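Local coordinates for NMB1025 protein (Neisseria meningitidis serogroup B, PDB 3KJJ), which is of unknown function but belongs to the YjgF/RutC family and assembles as a trimer of identical subunits, at residues 68-74 / 114-120. Numbering follows the deposited sequence.
Sequences VLDAVIY and VEIKITA
A classic beta bulge interrupts the antiparallel ladder between strands 68-74 and 114-120, two inner strands of the YjgF-type sheet, just after the V68/A120 pair: L69 and D70 share T119 as their partner. T119 O accepts from L69 N (2.7 Å) and D70 N (3.1 Å), and T119 N returns a bond to D70 O, closing the bulge. Beyond it the hydrogen-bonded pairs V72/K117 and Y74/E115 alternate with the non-hydrogen-bonded pairs A71/I118 and I73/I116; Y74 N to E115 O, 2.9 Å, is almost straight at 177°.

One face of the ladder is apolar. I118 bends its chain (chi2 -68°) so that CD1 lies 3.8 Å from A71 CB, while its CG2 branch meets both methyls of V68, the two side chains crossing at roughly a right angle. Farther along, I73 and I116 run side by side, CG1 to CG1 3.9 Å, and I73 CG2 touches V114 CG2. Helices 43-60 and 81-91 cover this layer.

The other face is partly polar and looks toward the neighbouring subunits. A water donates to D70 OD2 (2.8 Å) and to K117 O, and accepts from T119 OG1, tying the D70 carboxylate to the opposite strand. K117 NZ leads away from the ladder to a salt bridge with D70 OD1 of the third subunit. Thus the two strands divide their chemistry: hydrocarbon packing joins sheet to helices, whereas the polar face places an intersubunit salt bridge where neighbouring subunits meet. D70 itself packs against K117 of the second subunit, whose charge probably stabilises the carboxylate.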
loop_
_atom_site.group_PDB
_atom_site.type_symbol
_atom_site.label_atom_id
_atom_site.label_comp_id
_atom_site.label_asym_id
_atom_site.label_seq_id
_atom_site.Cartn_x
_atom_site.Cartn_y
_atom_site.Cartn_z
ATOM N N VAL B 68 -0.319 5.192 14.141
ATOM C CA VAL B 68 -0.153 4.917 12.713
ATOM C C VAL B 68 0.888 3.826 12.481
ATOM O O VAL B 68 2.011 3.884 12.990
ATOM C CB VAL B 68 0.280 6.186 11.944
ATOM C CG1 VAL B 68 0.676 5.845 10.501
ATOM C CG2 VAL B 68 -0.826 7.198 11.967
ATOM N N LEU B 69 0.507 2.837 11.691
ATOM C CA LEU B 69 1.385 1.737 11.367
ATOM C C LEU B 69 2.266 2.063 10.167
ATOM O O LEU B 69 3.475 1.829 10.196
ATOM C CB LEU B 69 0.575 0.479 11.107
ATOM C CG LEU B 69 -0.156 -0.103 12.328
ATOM C CD1 LEU B 69 -0.912 -1.358 11.932
ATOM C CD2 LEU B 69 0.812 -0.388 13.489
ATOM N N ASP B 70 1.652 2.626 9.131
ATOM C CA ASP B 70 2.298 2.760 7.841
ATOM C C ASP B 70 1.752 3.997 7.135
ATOM O O ASP B 70 0.565 4.323 7.249
ATOM C CB ASP B 70 2.054 1.477 7.024
ATOM C CG ASP B 70 2.737 1.484 5.658
ATOM O OD1 ASP B 70 3.965 1.255 5.594
ATOM O OD2 ASP B 70 2.028 1.672 4.640
ATOM N N ALA B 71 2.633 4.684 6.417
ATOM C CA ALA B 71 2.248 5.850 5.646
ATOM C C ALA B 71 2.954 5.791 4.297
ATOM O O ALA B 71 4.163 5.590 4.238
ATOM C CB ALA B 71 2.643 7.123 6.390
ATOM N N VAL B 72 2.191 5.949 3.224
ATOM C CA VAL B 72 2.769 6.107 1.900
ATOM C C VAL B 72 2.467 7.530 1.480
ATOM O O VAL B 72 1.320 7.986 1.558
ATOM C CB VAL B 72 2.209 5.111 0.871
ATOM C CG1 VAL B 72 2.961 5.236 -0.465
ATOM C CG2 VAL B 72 2.308 3.700 1.390
ATOM N N ILE B 73 3.521 8.230 1.073
ATOM C CA ILE B 73 3.435 9.622 0.698
ATOM C C ILE B 73 3.745 9.692 -0.777
ATOM O O ILE B 73 4.807 9.252 -1.219
ATOM C CB ILE B 73 4.434 10.494 1.484
ATOM C CG1 ILE B 73 4.160 10.401 2.993
ATOM C CG2 ILE B 73 4.363 11.971 1.016
ATOM C CD1 ILE B 73 5.350 10.861 3.851
ATOM N N TYR B 74 2.781 10.205 -1.525
ATOM C CA TYR B 74 2.919 10.382 -2.945
ATOM C C TYR B 74 3.145 11.876 -3.148
ATOM O O TYR B 74 2.361 12.689 -2.675
ATOM C CB TYR B 74 1.650 9.904 -3.650
ATOM C CG TYR B 74 1.328 8.431 -3.475
ATOM C CD1 TYR B 74 2.028 7.449 -4.179
ATOM C CD2 TYR B 74 0.300 8.018 -2.619
ATOM C CE1 TYR B 74 1.732 6.100 -4.019
ATOM C CE2 TYR B 74 0.006 6.681 -2.454
ATOM C CZ TYR B 74 0.720 5.728 -3.155
ATOM O OH TYR B 74 0.417 4.401 -2.996
ATOM N N VAL B 114 0.749 16.644 -2.922
ATOM C CA VAL B 114 0.924 15.563 -1.941
ATOM C C VAL B 114 -0.383 14.814 -1.646
ATOM O O VAL B 114 -1.472 15.391 -1.670
ATOM C CB VAL B 114 1.590 16.082 -0.616
ATOM C CG1 VAL B 114 0.677 17.110 0.105
ATOM C CG2 VAL B 114 1.989 14.926 0.313
ATOM N N GLU B 115 -0.250 13.517 -1.400
ATOM C CA GLU B 115 -1.348 12.664 -0.979
ATOM C C GLU B 115 -0.741 11.656 -0.014
ATOM O O GLU B 115 0.315 11.093 -0.287
ATOM C CB GLU B 115 -1.995 11.964 -2.192
ATOM C CG GLU B 115 -3.192 11.063 -1.868
ATOM C CD GLU B 115 -3.972 10.616 -3.106
ATOM O OE1 GLU B 115 -3.842 11.248 -4.175
ATOM O OE2 GLU B 115 -4.735 9.634 -3.008
ATOM N N ILE B 116 -1.391 11.439 1.125
ATOM C CA ILE B 116 -0.851 10.512 2.123
ATOM C C ILE B 116 -1.893 9.459 2.476
ATOM O O ILE B 116 -3.041 9.789 2.821
ATOM C CB ILE B 116 -0.334 11.244 3.389
ATOM C CG1 ILE B 116 0.726 12.284 3.008
ATOM C CG2 ILE B 116 0.212 10.239 4.422
ATOM C CD1 ILE B 116 1.223 13.169 4.164
ATOM N N LYS B 117 -1.467 8.201 2.363
ATOM C CA LYS B 117 -2.289 7.029 2.613
ATOM C C LYS B 117 -1.819 6.339 3.886
ATOM O O LYS B 117 -0.669 5.907 3.980
ATOM C CB LYS B 117 -2.180 6.066 1.433
ATOM C CG LYS B 117 -2.964 4.758 1.587
ATOM C CD LYS B 117 -4.342 4.881 0.999
ATOM C CE LYS B 117 -4.858 3.528 0.578
ATOM N NZ LYS B 117 -6.335 3.565 0.379
ATOM N N ILE B 118 -2.731 6.209 4.847
ATOM C CA ILE B 118 -2.403 5.758 6.201
ATOM C C ILE B 118 -3.054 4.410 6.503
ATOM O O ILE B 118 -4.204 4.174 6.118
ATOM C CB ILE B 118 -2.939 6.773 7.261
ATOM C CG1 ILE B 118 -2.243 8.131 7.146
ATOM C CG2 ILE B 118 -2.825 6.211 8.685
ATOM C CD1 ILE B 118 -0.787 8.138 7.523
ATOM N N THR B 119 -2.294 3.549 7.187
ATOM C CA THR B 119 -2.799 2.376 7.890
ATOM C C THR B 119 -2.501 2.584 9.375
ATOM O O THR B 119 -1.378 2.956 9.753
ATOM C CB THR B 119 -2.107 1.072 7.424
ATOM O OG1 THR B 119 -2.033 1.043 5.990
ATOM C CG2 THR B 119 -2.880 -0.183 7.912
ATOM N N ALA B 120 -3.490 2.311 10.222
ATOM C CA ALA B 120 -3.345 2.580 11.644
ATOM C C ALA B 120 -4.034 1.507 12.466
ATOM O O ALA B 120 -4.665 0.594 11.921
ATOM C CB ALA B 120 -3.910 3.978 11.997
HETATM O O HOH W 1 -0.458 2.930 4.124
#